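Local coordinates for protein diaminopimelate decarboxylase (Helicobacter pylori, PDB 2QGH) that catalyses the pyridoxal-phosphate-dependent decarboxylation of meso-diaminopimelate to L-lysine, the last step of bacterial lysine biosynthesis, at residues His31-Phe35 / Val309-Met313; Asn49-Phe54 / Leu258-Ala262; Ile117-Lys122 / Ile142-Ile148; Arg155-Ile160 / Thr170-Glu174. All blocks are in the same frame, centred on the assembly; numbering follows the deposited sequence.

Contact 1. Residues His31-Phe35 / Val309-Met313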
# COMPACT_ATOMS: atom_id res chain seq x y z
N HIS A 31 -15.61 -14.65 -15.72
CA HIS A 31 -14.65 -14.03 -14.81
C HIS A 31 -15.27 -13.65 -13.47
O HIS A 31 -16.34 -13.05 -13.41
CB HIS A 31 -14.00 -12.81 -15.47
CG HIS A 31 -13.09 -13.15 -16.61
ND1 HIS A 31 -13.31 -12.70 -17.90
CD2 HIS A 31 -11.97 -13.90 -16.66
CE1 HIS A 31 -12.36 -13.17 -18.69
NE2 HIS A 31 -11.53 -13.90 -17.96
N LYS A 32 -14.58 -14.01 -12.40
CA LYS A 32 -15.04 -13.73 -11.05
C LYS A 32 -14.49 -12.40 -10.56
O LYS A 32 -13.39 -12.01 -10.95
CB LYS A 32 -14.59 -14.87 -10.12
CG LYS A 32 -14.46 -14.51 -8.64
CD LYS A 32 -15.80 -14.20 -7.99
CE LYS A 32 -15.65 -13.94 -6.50
NZ LYS A 32 -15.04 -15.10 -5.80
N THR A 33 -15.25 -11.72 -9.71
CA THR A 33 -14.83 -10.43 -9.14
C THR A 33 -13.92 -10.64 -7.91
O THR A 33 -13.88 -11.72 -7.34
CB THR A 33 -16.05 -9.59 -8.68
OG1 THR A 33 -16.81 -10.33 -7.73
CG2 THR A 33 -16.93 -9.22 -9.86
N PRO A 34 -13.16 -9.60 -7.51
CA PRO A 34 -13.12 -8.27 -8.14
C PRO A 34 -11.99 -8.24 -9.16
O PRO A 34 -11.06 -9.04 -9.09
CB PRO A 34 -12.85 -7.35 -6.95
CG PRO A 34 -11.87 -8.18 -6.14
CD PRO A 34 -12.48 -9.58 -6.19
N PHE A 35 -12.08 -7.34 -10.12
CA PHE A 35 -11.02 -7.25 -11.10
C PHE A 35 -10.92 -5.87 -11.72
O PHE A 35 -11.82 -5.05 -11.58
CB PHE A 35 -11.20 -8.30 -12.21
CG PHE A 35 -12.54 -8.26 -12.89
CD1 PHE A 35 -13.57 -9.12 -12.50
CD2 PHE A 35 -12.77 -7.40 -13.97
CE1 PHE A 35 -14.79 -9.13 -13.18
CE2 PHE A 35 -13.99 -7.40 -14.64
CZ PHE A 35 -15.00 -8.27 -14.25
N VAL A 309 -18.37 -4.81 -0.07
CA VAL A 309 -17.97 -5.26 -1.39
C VAL A 309 -16.72 -6.15 -1.30
O VAL A 309 -16.01 -6.11 -0.30
CB VAL A 309 -17.77 -4.00 -2.26
CG1 VAL A 309 -16.43 -4.03 -2.97
CG2 VAL A 309 -18.94 -3.85 -3.21
N ASP A 310 -16.45 -6.96 -2.32
CA ASP A 310 -15.30 -7.87 -2.25
C ASP A 310 -13.91 -7.33 -2.61
O ASP A 310 -12.95 -8.07 -2.56
CB ASP A 310 -15.57 -9.18 -3.03
CG ASP A 310 -15.85 -8.96 -4.51
OD1 ASP A 310 -15.61 -7.86 -5.04
OD2 ASP A 310 -16.31 -9.93 -5.17
N ALA A 311 -13.81 -6.05 -2.96
CA ALA A 311 -12.52 -5.42 -3.27
C ALA A 311 -12.15 -4.63 -2.01
O ALA A 311 -13.04 -4.23 -1.26
CB ALA A 311 -12.64 -4.48 -4.47
N GLY A 312 -10.87 -4.42 -1.76
CA GLY A 312 -10.49 -3.70 -0.57
C GLY A 312 -9.34 -2.72 -0.77
O GLY A 312 -8.81 -2.59 -1.87
N MET A 313 -8.96 -2.06 0.31
CA MET A 313 -7.87 -1.09 0.25
C MET A 313 -6.58 -1.69 -0.29
O MET A 313 -5.77 -0.97 -0.88
CB MET A 313 -7.65 -0.50 1.64
CG MET A 313 -7.16 -1.52 2.67
SD MET A 313 -6.88 -0.70 4.23
CE MET A 313 -5.39 0.29 3.86

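Contact 2. Residues Asn49-Phe54 / Leu258-Ala262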
# COMPACT_ATOMS: atom_id res chain seq x y z
N ASN A 49 -4.04 12.60 -27.85
CA ASN A 49 -4.35 14.00 -27.60
C ASN A 49 -3.09 14.77 -27.19
O ASN A 49 -2.92 15.93 -27.56
CB ASN A 49 -5.44 14.13 -26.53
CG ASN A 49 -6.77 13.56 -27.00
OD1 ASN A 49 -7.11 13.64 -28.18
ND2 ASN A 49 -7.53 13.00 -26.07
N TYR A 50 -2.22 14.12 -26.42
CA TYR A 50 -0.97 14.75 -25.99
C TYR A 50 -0.04 14.85 -27.19
O TYR A 50 0.68 15.83 -27.35
CB TYR A 50 -0.30 13.92 -24.90
CG TYR A 50 -0.65 14.34 -23.49
CD1 TYR A 50 0.08 15.33 -22.83
CD2 TYR A 50 -1.72 13.75 -22.82
CE1 TYR A 50 -0.25 15.72 -21.53
CE2 TYR A 50 -2.06 14.13 -21.53
CZ TYR A 50 -1.32 15.11 -20.89
OH TYR A 50 -1.65 15.46 -19.61
N LYS A 51 -0.07 13.82 -28.03
CA LYS A 51 0.79 13.77 -29.21
C LYS A 51 0.47 14.87 -30.21
O LYS A 51 1.37 15.41 -30.85
CB LYS A 51 0.64 12.40 -29.88
CG LYS A 51 1.94 11.85 -30.48
CD LYS A 51 1.84 11.65 -31.99
CE LYS A 51 0.75 10.65 -32.35
NZ LYS A 51 0.56 10.53 -33.83
N GLU A 52 -0.81 15.23 -30.33
CA GLU A 52 -1.22 16.26 -31.27
C GLU A 52 -1.25 17.66 -30.67
O GLU A 52 -1.17 18.66 -31.38
CB GLU A 52 -2.60 15.94 -31.85
CG GLU A 52 -3.74 16.13 -30.85
CD GLU A 52 -5.11 16.14 -31.52
OE1 GLU A 52 -6.12 16.37 -30.80
OE2 GLU A 52 -5.18 15.92 -32.75
N ALA A 53 -1.37 17.74 -29.35
CA ALA A 53 -1.40 19.03 -28.67
C ALA A 53 -0.12 19.81 -28.94
O ALA A 53 -0.02 21.00 -28.63
CB ALA A 53 -1.58 18.83 -27.17
N PHE A 54 0.86 19.13 -29.52
CA PHE A 54 2.14 19.74 -29.84
C PHE A 54 2.57 19.39 -31.26
O PHE A 54 3.45 18.55 -31.46
CB PHE A 54 3.20 19.26 -28.84
CG PHE A 54 3.06 19.85 -27.47
CD1 PHE A 54 3.42 21.17 -27.23
CD2 PHE A 54 2.56 19.09 -26.42
CE1 PHE A 54 3.30 21.72 -25.96
CE2 PHE A 54 2.44 19.63 -25.14
CZ PHE A 54 2.81 20.95 -24.92
N LEU A 258 -5.85 20.67 -22.79
CA LEU A 258 -4.54 20.50 -23.40
C LEU A 258 -4.18 21.69 -24.29
O LEU A 258 -3.01 22.07 -24.38
CB LEU A 258 -4.49 19.22 -24.23
CG LEU A 258 -3.49 18.14 -23.80
CD1 LEU A 258 -2.09 18.70 -23.85
CD2 LEU A 258 -3.81 17.67 -22.39
N TYR A 259 -5.18 22.28 -24.94
CA TYR A 259 -4.96 23.42 -25.81
C TYR A 259 -4.39 24.60 -25.02
O TYR A 259 -3.47 25.28 -25.47
CB TYR A 259 -6.26 23.83 -26.51
CG TYR A 259 -6.18 25.12 -27.30
CD1 TYR A 259 -6.39 26.36 -26.69
CD2 TYR A 259 -5.86 25.11 -28.66
CE1 TYR A 259 -6.28 27.55 -27.40
CE2 TYR A 259 -5.75 26.30 -29.39
CZ TYR A 259 -5.96 27.52 -28.75
OH TYR A 259 -5.85 28.69 -29.45
N ASP A 260 -4.93 24.82 -23.83
CA ASP A 260 -4.47 25.91 -22.97
C ASP A 260 -3.11 25.56 -22.37
O ASP A 260 -2.24 26.42 -22.25
CB ASP A 260 -5.50 26.15 -21.87
CG ASP A 260 -6.87 26.52 -22.42
OD1 ASP A 260 -7.88 26.35 -21.71
OD2 ASP A 260 -6.93 27.00 -23.58
N TYR A 261 -2.93 24.29 -22.01
CA TYR A 261 -1.68 23.79 -21.44
C TYR A 261 -0.53 24.03 -22.41
O TYR A 261 0.50 24.62 -22.06
CB TYR A 261 -1.81 22.29 -21.15
CG TYR A 261 -0.58 21.58 -20.62
CD1 TYR A 261 -0.09 21.84 -19.34
CD2 TYR A 261 0.03 20.56 -21.36
CE1 TYR A 261 0.97 21.09 -18.80
CE2 TYR A 261 1.08 19.81 -20.84
CZ TYR A 261 1.54 20.07 -19.56
OH TYR A 261 2.53 19.26 -19.02
N ALA A 262 -0.72 23.55 -23.64
CA ALA A 262 0.28 23.67 -24.68
C ALA A 262 0.52 25.14 -25.02
O ALA A 262 1.67 25.58 -25.15
CB ALA A 262 -0.16 22.91 -25.93

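Contact 3. Residues Ile117-Lys122 / Ile142-Ile148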
# COMPACT_ATOMS: atom_id res chain seq x y z
N ILE A 117 21.80 2.91 -12.16
CA ILE A 117 22.52 3.87 -13.00
C ILE A 117 23.30 3.13 -14.09
O ILE A 117 23.13 3.39 -15.29
CB ILE A 117 23.52 4.71 -12.18
CG1 ILE A 117 22.77 5.58 -11.16
CG2 ILE A 117 24.36 5.58 -13.10
CD1 ILE A 117 23.68 6.27 -10.16
N GLU A 118 24.16 2.22 -13.67
CA GLU A 118 24.98 1.42 -14.58
C GLU A 118 24.14 0.72 -15.65
O GLU A 118 24.48 0.75 -16.83
CB GLU A 118 25.77 0.38 -13.79
CG GLU A 118 26.54 -0.60 -14.66
CD GLU A 118 26.69 -1.94 -13.99
OE1 GLU A 118 27.35 -2.01 -12.93
OE2 GLU A 118 26.14 -2.94 -14.51
N GLN A 119 23.05 0.09 -15.23
CA GLN A 119 22.18 -0.64 -16.15
C GLN A 119 21.52 0.29 -17.15
O GLN A 119 21.36 -0.06 -18.31
CB GLN A 119 21.10 -1.40 -15.37
CG GLN A 119 21.62 -2.59 -14.61
CD GLN A 119 22.34 -3.58 -15.52
OE1 GLN A 119 21.73 -4.19 -16.40
NE2 GLN A 119 23.65 -3.72 -15.31
N ALA A 120 21.14 1.47 -16.69
CA ALA A 120 20.49 2.43 -17.56
C ALA A 120 21.44 2.94 -18.63
O ALA A 120 21.07 3.06 -19.79
CB ALA A 120 19.95 3.58 -16.73
N LEU A 121 22.67 3.25 -18.22
CA LEU A 121 23.68 3.76 -19.15
C LEU A 121 24.00 2.75 -20.23
O LEU A 121 24.29 3.12 -21.37
CB LEU A 121 24.97 4.10 -18.39
CG LEU A 121 24.89 5.22 -17.35
CD1 LEU A 121 26.27 5.36 -16.71
CD2 LEU A 121 24.46 6.53 -18.00
N LYS A 122 23.96 1.47 -19.87
CA LYS A 122 24.24 0.40 -20.81
C LYS A 122 23.08 0.12 -21.76
O LYS A 122 23.25 -0.56 -22.77
CB LYS A 122 24.56 -0.88 -20.04
CG LYS A 122 25.94 -0.92 -19.41
CD LYS A 122 25.95 -1.83 -18.19
CE LYS A 122 24.92 -2.96 -18.29
NZ LYS A 122 25.12 -3.81 -19.49
N ILE A 142 30.48 6.11 -12.72
CA ILE A 142 30.06 4.89 -13.38
C ILE A 142 30.20 5.02 -14.90
O ILE A 142 30.63 4.08 -15.56
CB ILE A 142 28.59 4.53 -13.01
CG1 ILE A 142 28.50 4.23 -11.51
CG2 ILE A 142 28.13 3.32 -13.82
CD1 ILE A 142 27.11 3.86 -11.03
N ALA A 143 29.86 6.19 -15.43
CA ALA A 143 29.97 6.41 -16.87
C ALA A 143 31.43 6.30 -17.27
O ALA A 143 31.77 5.71 -18.31
CB ALA A 143 29.43 7.79 -17.22
N GLN A 144 32.29 6.87 -16.44
CA GLN A 144 33.71 6.85 -16.70
C GLN A 144 34.26 5.43 -16.79
O GLN A 144 35.07 5.13 -17.67
CB GLN A 144 34.45 7.61 -15.61
CG GLN A 144 35.93 7.76 -15.88
CD GLN A 144 36.60 8.68 -14.89
OE1 GLN A 144 37.75 9.06 -15.08
NE2 GLN A 144 35.90 9.03 -13.82
N SER A 145 33.82 4.56 -15.89
CA SER A 145 34.31 3.19 -15.90
C SER A 145 33.81 2.44 -17.11
O SER A 145 34.44 1.49 -17.57
CB SER A 145 33.89 2.46 -14.64
OG SER A 145 32.50 2.23 -14.63
N LEU A 146 32.66 2.85 -17.63
CA LEU A 146 32.09 2.19 -18.81
C LEU A 146 32.59 2.86 -20.08
O LEU A 146 32.33 2.39 -21.19
CB LEU A 146 30.55 2.24 -18.76
CG LEU A 146 29.84 1.48 -17.63
CD1 LEU A 146 28.35 1.81 -17.67
CD2 LEU A 146 30.07 -0.02 -17.78
N GLY A 147 33.32 3.96 -19.91
CA GLY A 147 33.88 4.67 -21.05
C GLY A 147 32.88 5.39 -21.93
O GLY A 147 33.12 5.52 -23.13
N ILE A 148 31.76 5.85 -21.37
CA ILE A 148 30.75 6.56 -22.15
C ILE A 148 30.47 7.95 -21.59
O ILE A 148 30.82 8.26 -20.45
CB ILE A 148 29.41 5.79 -22.19
CG1 ILE A 148 28.69 5.95 -20.85
CG2 ILE A 148 29.65 4.33 -22.49
CD1 ILE A 148 27.34 5.27 -20.82

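Contact 4. Residues Arg155-Ile160 / Thr170-Glu174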
# COMPACT_ATOMS: atom_id res chain seq x y z
N ARG A 155 16.84 18.14 -12.82
CA ARG A 155 15.53 18.56 -12.32
C ARG A 155 15.68 19.71 -11.34
O ARG A 155 16.39 19.61 -10.35
CB ARG A 155 14.85 17.38 -11.61
CG ARG A 155 13.48 17.71 -11.06
CD ARG A 155 12.78 16.49 -10.48
NE ARG A 155 11.43 16.81 -10.02
CZ ARG A 155 10.57 15.93 -9.51
NH1 ARG A 155 10.91 14.65 -9.38
NH2 ARG A 155 9.37 16.34 -9.12
N ILE A 156 15.02 20.83 -11.63
CA ILE A 156 15.12 21.96 -10.71
C ILE A 156 13.83 22.13 -9.94
O ILE A 156 12.73 21.87 -10.45
CB ILE A 156 15.46 23.30 -11.43
CG1 ILE A 156 14.21 23.91 -12.06
CG2 ILE A 156 16.54 23.07 -12.49
CD1 ILE A 156 13.62 23.09 -13.17
N ASN A 157 13.97 22.55 -8.69
CA ASN A 157 12.83 22.80 -7.84
C ASN A 157 12.58 24.31 -7.95
O ASN A 157 13.28 25.10 -7.33
CB ASN A 157 13.18 22.39 -6.40
CG ASN A 157 11.99 22.44 -5.47
OD1 ASN A 157 11.91 21.66 -4.52
ND2 ASN A 157 11.06 23.36 -5.73
N PRO A 158 11.59 24.71 -8.76
CA PRO A 158 11.28 26.13 -8.94
C PRO A 158 10.60 26.73 -7.72
O PRO A 158 10.12 27.87 -7.75
CB PRO A 158 10.35 26.11 -10.15
CG PRO A 158 9.54 24.87 -9.88
CD PRO A 158 10.61 23.86 -9.47
N ASN A 159 10.58 25.97 -6.63
CA ASN A 159 9.95 26.39 -5.38
C ASN A 159 8.58 27.02 -5.61
O ASN A 159 8.34 28.16 -5.23
CB ASN A 159 10.86 27.38 -4.63
CG ASN A 159 10.35 27.68 -3.23
OD1 ASN A 159 9.74 26.83 -2.58
ND2 ASN A 159 10.62 28.89 -2.75
N ILE A 160 7.69 26.26 -6.24
CA ILE A 160 6.33 26.72 -6.51
C ILE A 160 5.30 25.71 -6.02
O ILE A 160 5.42 24.50 -6.25
CB ILE A 160 6.12 26.97 -8.02
CG1 ILE A 160 7.11 28.03 -8.53
CG2 ILE A 160 4.69 27.45 -8.27
CD1 ILE A 160 7.05 28.24 -10.03
N THR A 170 5.00 18.19 -5.32
CA THR A 170 6.45 18.05 -5.29
C THR A 170 7.28 19.25 -5.74
O THR A 170 8.51 19.16 -5.80
CB THR A 170 6.86 16.81 -6.14
OG1 THR A 170 6.46 17.01 -7.50
CG2 THR A 170 6.18 15.55 -5.63
N GLY A 171 6.62 20.37 -6.03
CA GLY A 171 7.35 21.55 -6.50
C GLY A 171 7.79 22.60 -5.49
O GLY A 171 8.33 23.64 -5.87
N LEU A 172 7.56 22.34 -4.21
CA LEU A 172 7.95 23.29 -3.18
C LEU A 172 9.37 22.97 -2.72
O LEU A 172 9.83 21.84 -2.88
CB LEU A 172 6.96 23.20 -2.01
CG LEU A 172 6.40 24.52 -1.48
CD1 LEU A 172 5.90 25.38 -2.63
CD2 LEU A 172 5.28 24.23 -0.50
N LYS A 173 10.06 23.96 -2.17
CA LYS A 173 11.43 23.75 -1.71
C LYS A 173 11.45 22.75 -0.56
O LYS A 173 12.47 22.13 -0.26
CB LYS A 173 12.04 25.08 -1.25
CG LYS A 173 11.60 25.54 0.15
CD LYS A 173 10.09 25.72 0.26
CE LYS A 173 9.66 26.05 1.69
NZ LYS A 173 9.96 24.94 2.65
N GLU A 174 10.30 22.61 0.08
CA GLU A 174 10.11 21.71 1.21
C GLU A 174 10.33 20.24 0.81
O GLU A 174 10.77 19.42 1.61
CB GLU A 174 8.68 21.90 1.73
CG GLU A 174 8.35 21.29 3.07
CD GLU A 174 6.86 21.31 3.35
OE1 GLU A 174 6.18 22.25 2.87
OE2 GLU A 174 6.36 20.39 4.05
O HOH W 1 4.50 22.14 -5.28

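Contact 1. Residues His31-Phe35 / Val309-Met313
Asp310 and Pro34 bury the most surface here, and Ala311 and Thr33 complete the patch. The Asp310 carboxylate lies against the Pro34 ring: OD1 of Asp310 is 3.4 Å from CB of Pro34. The CG of Pro34 also leans on the backbone carbonyl of Asp310. The peptide bond before Pro34 is cis. Beside this packing, the hydroxyl OG1 of Thr33 donates a 2.6 Å hydrogen bond to OD2 of Asp310. It meets the syn lone pair of OD2, on the side of the other carboxylate oxygen. The Asp310 side chain stands between its own backbone N and carbonyl carbon (chi1 60°). From there the two carboxylate oxygens have separate tasks. OD2 takes the Thr33 hydroxyl, and OD1 accepts from Thr293 OG1 and the Gln294 backbone N. These bonds fix the carboxylate in a buried place. The same CB of Pro34 also rests 3.8 Å from CB of Ala311. The contact joins two loops of the beta domain. One leads from helix 24-30 into strand 35-39, and the other leaves strand 306-309 for helix 318-322. Strand 289-299 pairs antiparallel with both of these strands and supplies Thr293 and Gln294.

Contact 2. Residues Asn49-Phe54 / Leu258-Ala262
Leu258 meets Tyr50, and Ala262 meets Phe54, in two CH-pi contacts. In the first, CD2 of Leu258 sits over one face of the Tyr50 ring, 4.1 Å from its centroid and 19° off the ring normal. The two side chains cross at about a right angle. In the second, CB of Ala262 lies over one face of the Phe54 ring, 4.0 Å from the centroid and displaced toward the rim. The Phe54 ring swings to the side of its own backbone N (chi1 -73°), which carries it across to Ala262. Aliphatic packing fills the middle. CD1 of Leu258 presses on CB of Ala53 at 3.4 Å, tighter than normal van der Waals contact. The two branches of Leu258 thus divide the work, CD2 for the ring and CD1 mainly for the alanine. CB of Ala262 also approaches the backbone O of Ala53 at 3.3 Å. A looser contact links the rings of Tyr50 and Tyr261, with CE1 of Tyr50 4.4 Å from CE2 of Tyr261. The phenol of Tyr50 finds its polar partner elsewhere, in a hydrogen bond with Ser283 OG. The contact packs the last part of helix 40-52 and the residues that follow against the start of helix 258-268, on the outside of the alpha/beta barrel. Beneath it, Phe54 and Tyr261 reach Cys278 of barrel strand 275-278, while Tyr261 also touches helix 213-232.

Contact 3. Residues Ile117-Lys122 / Ile142-Ile148
This is an apolar helix-to-helix contact on the outer layer of the barrel, between helix 114-122 and the end of helix 133-146. The axes of the two short helical segments pass 10.1 Å apart and cross at -50°. Leu121 and Ile142 bury the most surface. CD1 of Leu121 reaches over the backbone of Ala143, 3.8 Å from its CA. The CB of Leu121 meets CD1 of Ile148 at 3.6 Å. Ile142 uses both branches. Its CG2 rests on CA and CB of Glu118, and its CD1 touches CG2 of Ile117 at 3.8 Å. The torsion explains the split: CG2 of Ile142 is opposite the backbone N and CG1 lies beside it (chi1 -64°). Nearer the surface, CD1 of Leu146 packs on CG of Lys122 at 4.0 Å, using only the aliphatic part of the lysine. Just past helix 133-146, Gly147 leaves helical geometry in a Schellman motif. The positive phi of this glycine turns the chain, and Ile148 N bonds back to Ala143 O at 3.1 Å. The turn brings Ile148 round to Leu121. Below, Leu121 and Ala143 pack on Ala150 of strand 150-155. Adjacent helices packed side by side over the parallel barrel strands are typical of the outer layer of a TIM barrel.

Contact 4. Residues Arg155-Ile160 / Thr170-Glu174
The end-to-end directions of Arg155-Ile160 and Thr170-Lys173 are 79° apart, and the segments come closest at Asn159 and Leu172, whose CA atoms are 4.3 Å apart. Ile160 N donates to Gly171 O at 2.7 Å. The donor stands 40° above the carbonyl plane, away from the lone pairs. A water links the same two residues: it donates to Ile160 O and accepts a weak bond from Gly171 N. The side chain of Asn159 makes the second direct bond, its OD1 accepting from Lys173 N at 2.9 Å. The CG of Asn159 points opposite its backbone N (chi1 -171°), and the side chain then runs alongside that of Lys173 in the same direction. The end of the Asn157 side chain lies against the peptides of Gly171 and Leu172. Arg155 ends barrel strand 150-155; the rest of both segments belongs to the long loop between it and helix 181-193, at the cofactor end of the TIM barrel. Arg155 touches the bound pyridoxal phosphate. Its extended chain brings the guanidinium edge, in plane, to Thr170, with NH2 3.4 Å from OG1. Arg155 NH2 and Thr170 OG1 are both bonded to His205 O, and Arg155 NH1 forms a salt bridge with Glu131. Farther out, CD1 of Leu172 packs 3.5 Å from C of Ile160. Thr170 also packs on Ser351 of the second subunit.

Contacts 2, 3 and 4 belong to the pyridoxal-binding barrel, and contact 1 to the beta domain. Contact 1 closes the longest loop of chain, and the other three are nested inside it. Contacts 3 and 4 follow in series within the loop closed by contact 2. Contact 4 is nearest the active site, with the Arg155 side chain about 4 Å from the cofactor. In contact 2 the Tyr50 side chain is about 6 Å from a bound cofactor. The centres of contacts 2 and 4 are about 24 Å apart, and those of 3 and 4 about 28 Å. Contact 1 lies across the chain's centre from contacts 3 and 4, about 44 Å and about 39 Å away between centres.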